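Thymidylate synthase ThyX (Streptomyces cacaoi subsp. asoensis, PDB 4P5A) probably catalyses the FAD-dependent reductive methylation of dUMP, and apparently of UMP, with methylenetetrahydrofolate as methyl donor, working as a homotetramer. Local coordinates at residues F79-L84 against Q206-V212; L186-L190 against M216-W220. The contacts are given in a common frame with arbitrary orientation. Residues are numbered along the deposited sequence.

Interaction 1: F79-L84 against Q206-V212. With 5BU (5-bromo-uridine-5'-monophosphate), chain F.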
loop_
_atom_site.group_PDB
_atom_site.type_symbol
_atom_site.label_atom_id
_atom_site.label_comp_id
_atom_site.label_asym_id
_atom_site.label_seq_id
_atom_site.Cartn_x
_atom_site.Cartn_y
_atom_site.Cartn_z
ATOM N N PHE B 79 16.420 -14.738 9.589
ATOM C CA PHE B 79 16.464 -13.427 10.178
ATOM C C PHE B 79 16.642 -12.285 9.188
ATOM O O PHE B 79 16.251 -11.160 9.486
ATOM C CB PHE B 79 17.473 -13.292 11.328
ATOM C CG PHE B 79 18.905 -13.321 10.883
ATOM C CD1 PHE B 79 19.577 -14.541 10.646
ATOM C CD2 PHE B 79 19.567 -12.107 10.632
ATOM C CE1 PHE B 79 20.942 -14.516 10.176
ATOM C CE2 PHE B 79 20.879 -12.089 10.146
ATOM C CZ PHE B 79 21.538 -13.286 9.870
ATOM N N THR B 80 17.317 -12.539 8.071
ATOM C CA THR B 80 17.517 -11.511 7.035
ATOM C C THR B 80 16.294 -11.436 6.107
ATOM O O THR B 80 15.935 -10.358 5.667
ATOM C CB THR B 80 18.750 -11.922 6.200
ATOM O OG1 THR B 80 19.894 -11.820 7.063
ATOM C CG2 THR B 80 18.974 -10.950 5.024
ATOM N N VAL B 81 15.660 -12.580 5.858
ATOM C CA VAL B 81 14.356 -12.489 5.116
ATOM C C VAL B 81 13.326 -11.643 5.839
ATOM O O VAL B 81 12.547 -10.936 5.183
ATOM C CB VAL B 81 13.814 -13.913 4.901
ATOM C CG1 VAL B 81 12.457 -13.902 4.145
ATOM C CG2 VAL B 81 14.836 -14.636 4.014
ATOM N N ARG B 82 13.321 -11.744 7.165
ATOM C CA ARG B 82 12.442 -10.873 7.954
ATOM C C ARG B 82 12.696 -9.406 7.621
ATOM O O ARG B 82 11.676 -8.692 7.529
ATOM C CB ARG B 82 12.525 -11.065 9.472
ATOM C CG ARG B 82 12.230 -12.556 9.828
ATOM C CD ARG B 82 11.194 -12.566 11.015
ATOM N NE ARG B 82 11.621 -12.061 12.235
ATOM C CZ ARG B 82 10.822 -11.477 13.145
ATOM N NH1 ARG B 82 11.348 -11.196 14.266
ATOM N NH2 ARG B 82 9.545 -11.161 12.939
ATOM N N HIS B 83 13.942 -8.947 7.577
ATOM C CA HIS B 83 14.227 -7.566 7.242
ATOM C C HIS B 83 13.678 -7.224 5.833
ATOM O O HIS B 83 13.039 -6.186 5.704
ATOM C CB HIS B 83 15.732 -7.258 7.345
ATOM C CG HIS B 83 16.261 -7.555 8.711
ATOM N ND1 HIS B 83 17.621 -7.598 8.995
ATOM C CD2 HIS B 83 15.613 -7.760 9.878
ATOM C CE1 HIS B 83 17.777 -7.829 10.282
ATOM N NE2 HIS B 83 16.580 -7.883 10.855
ATOM N N LEU B 84 13.971 -8.074 4.870
ATOM C CA LEU B 84 13.511 -7.840 3.458
ATOM C C LEU B 84 11.996 -7.730 3.463
ATOM O O LEU B 84 11.447 -6.805 2.808
ATOM C CB LEU B 84 13.914 -9.035 2.580
ATOM C CG LEU B 84 13.367 -8.947 1.148
ATOM C CD1 LEU B 84 13.797 -7.635 0.465
ATOM C CD2 LEU B 84 14.039 -10.107 0.386
ATOM N N GLN B 206 21.546 -4.258 9.395
ATOM C CA GLN B 206 22.367 -5.420 9.610
ATOM C C GLN B 206 23.170 -5.796 8.386
ATOM O O GLN B 206 22.681 -5.738 7.258
ATOM C CB GLN B 206 21.492 -6.598 10.106
ATOM C CG GLN B 206 22.335 -7.868 10.433
ATOM C CD GLN B 206 21.817 -8.753 11.568
ATOM O OE1 GLN B 206 20.856 -8.453 12.185
ATOM N NE2 GLN B 206 22.623 -9.843 11.935
ATOM N N ARG B 207 24.437 -6.256 8.584
ATOM C CA ARG B 207 25.218 -6.528 7.395
ATOM C C ARG B 207 24.581 -7.512 6.370
ATOM O O ARG B 207 24.726 -7.358 5.135
ATOM C CB ARG B 207 26.579 -7.101 7.899
ATOM C CG ARG B 207 27.448 -7.448 6.703
ATOM C CD ARG B 207 27.910 -6.165 5.916
ATOM N NE ARG B 207 28.721 -6.678 4.780
ATOM C CZ ARG B 207 28.599 -6.282 3.517
ATOM N NH1 ARG B 207 27.774 -5.298 3.210
ATOM N NH2 ARG B 207 29.325 -6.865 2.553
ATOM N N GLU B 208 23.848 -8.522 6.855
ATOM C CA GLU B 208 23.343 -9.535 5.942
ATOM C C GLU B 208 22.280 -8.990 4.985
ATOM O O GLU B 208 22.296 -9.281 3.750
ATOM C CB GLU B 208 22.812 -10.762 6.718
ATOM C CG GLU B 208 23.984 -11.702 7.344
ATOM C CD GLU B 208 24.642 -11.096 8.597
ATOM O OE1 GLU B 208 25.819 -11.447 8.890
ATOM O OE2 GLU B 208 24.088 -10.174 9.227
ATOM N N ILE B 209 21.338 -8.184 5.490
ATOM C CA ILE B 209 20.430 -7.551 4.531
ATOM C C ILE B 209 21.103 -6.565 3.620
ATOM O O ILE B 209 20.730 -6.439 2.432
ATOM C CB ILE B 209 19.128 -6.943 5.249
ATOM C CG1 ILE B 209 18.088 -6.469 4.196
ATOM C CG2 ILE B 209 19.559 -5.730 6.093
ATOM C CD1 ILE B 209 17.495 -7.697 3.435
ATOM N N GLU B 210 22.196 -5.993 4.120
ATOM C CA GLU B 210 22.974 -5.088 3.267
ATOM C C GLU B 210 23.589 -5.896 2.124
ATOM O O GLU B 210 23.705 -5.377 1.021
ATOM C CB GLU B 210 24.044 -4.365 4.061
ATOM C CG GLU B 210 24.786 -3.318 3.168
ATOM C CD GLU B 210 25.834 -2.554 3.978
ATOM O OE1 GLU B 210 25.909 -1.380 3.691
ATOM O OE2 GLU B 210 26.617 -3.140 4.813
ATOM N N MET B 211 24.063 -7.121 2.380
ATOM C CA MET B 211 24.550 -7.966 1.271
ATOM C C MET B 211 23.514 -8.260 0.206
ATOM O O MET B 211 23.825 -8.295 -0.988
ATOM C CB MET B 211 25.116 -9.272 1.838
ATOM C CG MET B 211 26.326 -9.004 2.801
ATOM S SD MET B 211 26.678 -10.534 3.731
ATOM C CE MET B 211 27.133 -11.668 2.415
ATOM N N VAL B 212 22.277 -8.487 0.642
ATOM C CA VAL B 212 21.158 -8.638 -0.319
ATOM C C VAL B 212 21.052 -7.383 -1.111
ATOM O O VAL B 212 20.942 -7.425 -2.397
ATOM C CB VAL B 212 19.821 -8.930 0.435
ATOM C CG1 VAL B 212 18.599 -8.887 -0.559
ATOM C CG2 VAL B 212 19.890 -10.318 1.194
HETATM P P 5BU F . 15.484 -7.996 14.704
HETATM O OP1 5BU F . 15.129 -9.043 15.733
HETATM O OP2 5BU F . 16.086 -6.694 15.274
HETATM O OP3 5BU F . 16.320 -8.556 13.498
HETATM O "O5'" 5BU F . 14.053 -7.522 14.052
HETATM C "C5'" 5BU F . 12.980 -7.392 14.867
HETATM C "C4'" 5BU F . 11.744 -6.866 13.957
HETATM O "O4'" 5BU F . 12.109 -5.539 13.438
HETATM C "C3'" 5BU F . 11.541 -7.727 12.716
HETATM O "O3'" 5BU F . 10.162 -7.610 12.250
HETATM C "C2'" 5BU F . 12.430 -7.014 11.709
HETATM O "O2'" 5BU F . 11.973 -7.280 10.364
HETATM C "C1'" 5BU F . 12.411 -5.542 12.060
HETATM N N1 5BU F . 13.723 -4.859 11.950
HETATM C C2 5BU F . 14.281 -4.748 10.679
HETATM O O2 5BU F . 13.560 -5.103 9.718
HETATM N N3 5BU F . 15.529 -4.284 10.458
HETATM C C4 5BU F . 16.307 -3.877 11.549
HETATM O O4 5BU F . 17.419 -3.453 11.365
HETATM C C5 5BU F . 15.716 -4.011 12.822
HETATM C C6 5BU F . 14.489 -4.514 13.094
HETATM BR BR 5BU F . 16.684 -3.272 14.331
HETATM O O HOH W 1 20.078 -8.923 8.039
#
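Gln206, the N-cap residue of helix 207-223, brings its side chain against helix 78-84: NE2 lies 3.4 Å from Phe79 CE2, and OE1 sits near the edge of the His83 ring, 3.7 Å from CE1. Gln206 NE2 hydrogen-bonds to Glu208 OE2 (3.1 Å) and to the Glu163 carbonyl of the second subunit, and OE1 accepts from Arg166 of that subunit. Glu208 lays its CB 3.1 Å from Thr80 OG1 and its OE2 3.8 Å from Phe79 CE2, at the ring edge, while OE1 turns to Tyr107 and Arg113. Ile209 fills the centre of the crossing, its CA 5.5 Å from Thr80 CA; CD1 packs 3.9 Å from both Thr80 CG2 and Leu84 CB, and CG2 is 4.0 Å from His83 ND1. One turn on, Val212 CG2 meets Thr80 CG2 at 4.0 Å. The short axes cross at -63°, 9.1 Å apart. A bridging water joins the helices, 2.9 Å from Ile209 N, which donates to it, 3.1 Å from Thr80 OG1 and 3.0 Å from His83 ND1. His83 NE2 donates to 5BU OP3 (2.7 Å), consistent with apolar packing and a water-mediated link orienting the imidazole toward the phosphate.

Interaction 2: L186-L190 against M216-W220. With FAD (flavin-adenine dinucleotide), chain H.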
loop_
_atom_site.group_PDB
_atom_site.type_symbol
_atom_site.label_atom_id
_atom_site.label_comp_id
_atom_site.label_asym_id
_atom_site.label_seq_id
_atom_site.Cartn_x
_atom_site.Cartn_y
_atom_site.Cartn_z
ATOM N N LEU B 186 12.564 -0.227 -5.014
ATOM C CA LEU B 186 13.947 -0.652 -4.840
ATOM C C LEU B 186 14.761 0.533 -4.280
ATOM O O LEU B 186 15.547 0.275 -3.326
ATOM C CB LEU B 186 14.575 -1.129 -6.197
ATOM C CG LEU B 186 16.033 -1.628 -6.023
ATOM C CD1 LEU B 186 16.161 -2.797 -5.025
ATOM C CD2 LEU B 186 16.473 -2.061 -7.403
ATOM N N MET B 187 14.588 1.740 -4.803
ATOM C CA MET B 187 15.381 2.881 -4.259
ATOM C C MET B 187 15.042 3.133 -2.800
ATOM O O MET B 187 15.965 3.448 -2.002
ATOM C CB MET B 187 15.161 4.176 -5.156
ATOM C CG MET B 187 15.997 4.041 -6.432
ATOM S SD MET B 187 15.813 5.567 -7.371
ATOM C CE MET B 187 14.164 5.387 -8.195
ATOM N N HIS B 188 13.784 2.986 -2.435
ATOM C CA HIS B 188 13.430 3.247 -0.989
ATOM C C HIS B 188 14.075 2.173 -0.129
ATOM O O HIS B 188 14.649 2.471 0.947
ATOM C CB HIS B 188 11.908 3.258 -0.881
ATOM C CG HIS B 188 11.427 3.664 0.484
ATOM N ND1 HIS B 188 11.082 4.960 0.786
ATOM C CD2 HIS B 188 11.268 2.938 1.615
ATOM C CE1 HIS B 188 10.701 5.024 2.052
ATOM N NE2 HIS B 188 10.882 3.829 2.603
ATOM N N PHE B 189 14.107 0.936 -0.631
ATOM C CA PHE B 189 14.733 -0.151 0.131
ATOM C C PHE B 189 16.265 0.071 0.213
ATOM O O PHE B 189 16.834 -0.080 1.292
ATOM C CB PHE B 189 14.434 -1.425 -0.612
ATOM C CG PHE B 189 15.229 -2.626 -0.197
ATOM C CD1 PHE B 189 16.373 -3.018 -0.896
ATOM C CD2 PHE B 189 14.798 -3.424 0.884
ATOM C CE1 PHE B 189 17.120 -4.183 -0.505
ATOM C CE2 PHE B 189 15.533 -4.656 1.219
ATOM C CZ PHE B 189 16.716 -4.976 0.517
ATOM N N LEU B 190 16.875 0.533 -0.883
ATOM C CA LEU B 190 18.353 0.687 -0.881
ATOM C C LEU B 190 18.704 1.833 0.107
ATOM O O LEU B 190 19.749 1.754 0.744
ATOM C CB LEU B 190 18.911 1.037 -2.275
ATOM C CG LEU B 190 18.778 -0.167 -3.272
ATOM C CD1 LEU B 190 19.227 0.300 -4.588
ATOM C CD2 LEU B 190 19.661 -1.381 -2.830
ATOM N N MET B 216 21.290 -6.590 -5.259
ATOM C CA MET B 216 20.162 -6.108 -6.010
ATOM C C MET B 216 20.603 -4.862 -6.749
ATOM O O MET B 216 20.204 -4.597 -7.874
ATOM C CB MET B 216 18.986 -5.769 -5.039
ATOM C CG MET B 216 18.333 -7.079 -4.632
ATOM S SD MET B 216 17.061 -6.625 -3.387
ATOM C CE MET B 216 16.225 -8.216 -3.157
ATOM N N GLU B 217 21.261 -3.962 -6.049
ATOM C CA GLU B 217 21.670 -2.673 -6.671
ATOM C C GLU B 217 22.584 -2.851 -7.870
ATOM O O GLU B 217 22.454 -2.136 -8.865
ATOM C CB GLU B 217 22.357 -1.789 -5.591
ATOM C CG GLU B 217 22.694 -0.387 -6.146
ATOM C CD GLU B 217 23.077 0.637 -5.063
ATOM O OE1 GLU B 217 23.009 0.327 -3.838
ATOM O OE2 GLU B 217 23.395 1.771 -5.464
ATOM N N THR B 218 23.527 -3.755 -7.723
ATOM C CA THR B 218 24.457 -4.059 -8.838
ATOM C C THR B 218 23.681 -4.560 -10.064
ATOM O O THR B 218 23.925 -4.076 -11.217
ATOM C CB THR B 218 25.448 -5.143 -8.378
ATOM O OG1 THR B 218 26.309 -4.578 -7.376
ATOM C CG2 THR B 218 26.302 -5.626 -9.662
ATOM N N ALA B 219 22.693 -5.413 -9.842
ATOM C CA ALA B 219 21.839 -5.855 -10.963
ATOM C C ALA B 219 21.026 -4.702 -11.549
ATOM O O ALA B 219 20.921 -4.497 -12.743
ATOM C CB ALA B 219 20.896 -7.035 -10.561
ATOM N N TRP B 220 20.377 -3.926 -10.692
ATOM C CA TRP B 220 19.523 -2.841 -11.139
ATOM C C TRP B 220 20.360 -1.777 -11.919
ATOM O O TRP B 220 19.897 -1.192 -12.883
ATOM C CB TRP B 220 18.906 -2.181 -9.911
ATOM C CG TRP B 220 18.155 -0.874 -10.158
ATOM C CD1 TRP B 220 17.148 -0.633 -11.061
ATOM C CD2 TRP B 220 18.409 0.366 -9.497
ATOM N NE1 TRP B 220 16.712 0.666 -10.914
ATOM C CE2 TRP B 220 17.460 1.309 -9.983
ATOM C CE3 TRP B 220 19.296 0.770 -8.466
ATOM C CZ2 TRP B 220 17.448 2.640 -9.551
ATOM C CZ3 TRP B 220 19.248 2.032 -8.034
ATOM C CH2 TRP B 220 18.332 2.973 -8.562
HETATM P PA FAD H . 7.666 0.171 3.183
HETATM O O1A FAD H . 8.194 -0.298 1.894
HETATM O O2A FAD H . 6.872 -0.664 4.040
HETATM O O5B FAD H . 6.918 1.510 2.922
HETATM C C5B FAD H . 7.533 2.575 2.093
HETATM C C4B FAD H . 6.886 3.902 2.384
HETATM O O4B FAD H . 5.473 3.791 2.114
HETATM C C3B FAD H . 6.951 4.263 3.835
HETATM O O3B FAD H . 8.207 4.913 4.147
HETATM C C2B FAD H . 5.775 5.239 4.017
HETATM O O2B FAD H . 6.170 6.498 3.357
HETATM C C1B FAD H . 4.699 4.582 3.098
HETATM N N9A FAD H . 3.785 3.656 3.791
HETATM C C8A FAD H . 3.546 2.383 3.431
HETATM N N7A FAD H . 2.598 1.847 4.198
HETATM C C5A FAD H . 2.166 2.858 5.052
HETATM C C6A FAD H . 1.207 2.980 6.089
HETATM N N6A FAD H . 0.378 1.951 6.449
HETATM N N1A FAD H . 1.117 4.192 6.729
HETATM C C2A FAD H . 1.861 5.264 6.369
HETATM N N3A FAD H . 2.792 5.189 5.383
HETATM C C4A FAD H . 2.975 3.986 4.767
HETATM N N1 FAD H . 11.064 -2.535 12.775
HETATM C C2 FAD H . 10.493 -2.922 13.961
HETATM O O2 FAD H . 9.445 -3.542 14.033
HETATM N N3 FAD H . 11.205 -2.739 15.123
HETATM C C4 FAD H . 12.471 -2.168 15.107
HETATM O O4 FAD H . 13.014 -1.976 16.229
HETATM C C4X FAD H . 13.037 -1.751 13.888
HETATM N N5 FAD H . 14.257 -1.042 13.801
HETATM C C5X FAD H . 14.845 -0.831 12.519
HETATM C C6 FAD H . 16.171 -0.380 12.323
HETATM C C7 FAD H . 16.714 -0.153 11.049
HETATM C C7M FAD H . 18.171 0.339 11.025
HETATM C C8 FAD H . 15.999 -0.425 9.848
HETATM C C8M FAD H . 16.558 -0.126 8.421
HETATM C C9 FAD H . 14.675 -0.896 10.009
HETATM C C9A FAD H . 14.132 -1.144 11.324
HETATM N N10 FAD H . 12.802 -1.621 11.471
HETATM C C10 FAD H . 12.312 -1.948 12.737
HETATM C "C1'" FAD H . 11.985 -1.979 10.274
HETATM C "C2'" FAD H . 11.368 -0.563 9.883
HETATM O "O2'" FAD H . 10.446 -0.054 10.892
HETATM C "C3'" FAD H . 10.479 -0.702 8.620
HETATM O "O3'" FAD H . 9.481 -1.732 8.737
HETATM C "C4'" FAD H . 11.366 -1.058 7.312
HETATM O "O4'" FAD H . 12.544 -0.324 7.366
HETATM C "C5'" FAD H . 10.531 -0.729 6.047
HETATM O "O5'" FAD H . 10.541 0.705 5.885
HETATM P P FAD H . 9.175 1.399 5.375
HETATM O O1P FAD H . 7.998 1.140 6.260
HETATM O O2P FAD H . 9.532 2.822 5.224
HETATM O O3P FAD H . 8.898 0.712 3.969
#
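Leu186 reaches across to helix 207-223 with both methyls: CD2 sits over the face of the indole, 3.4 Å from Trp220 CG, a CH-pi contact, and CD1 packs 4.1 Å from Met216 CB. Met187 comes in sideways, its CG 3.3 Å from Trp220 CH2, and its sulfur makes an oblique Met-aromatic contact, SD 4.9 Å from the centroid of the six-membered ring. His188 belongs to the other side of the helix, where NE2 donates to FAD phosphate oxygen O2P at 3.1 Å. With Phe189 the roles reverse, Met216 SD lying 3.8 Å from its CE1. Leu190 CD1 ends the row, 3.9 Å from both Trp220 CZ3 and Glu217 OE1; the Glu217 carboxylate forms a salt bridge with Arg236 and a hydrogen bond with His228. The segments run roughly antiparallel, at 142° with axes 11.3 Å apart, a gap spanned by long side chains. Strand 69-77 adds Met70 to this core. Such an amphipathic helix, apolar toward the core and holding an FAD phosphate through His188, forms part of one of the tetramer's four FAD sites, each built by three subunits.

From the N terminus, strand 69-77 leads into helix 78-84, the first partner of interaction 1. The chain then passes through strand 91-94, the long helix 131-157 and strand 174-181 to helix 183-193, which opens interaction 2. Helix 207-223 follows and closes both: its first turns complete interaction 1 across 121 intervening residues, its later turns interaction 2 across only 25. The segments therefore alternate along the chain, so the two closures cross. Their centres lie about 13 Å apart, yet they touch, Leu84 CD1 reaching Phe189 CE2 at 3.5 Å and Ile209 CD1 reaching Phe189 CZ at 4.1 Å. One continuous core thus ties a nucleotide-binding helix and an FAD-binding helix to helix 207-223.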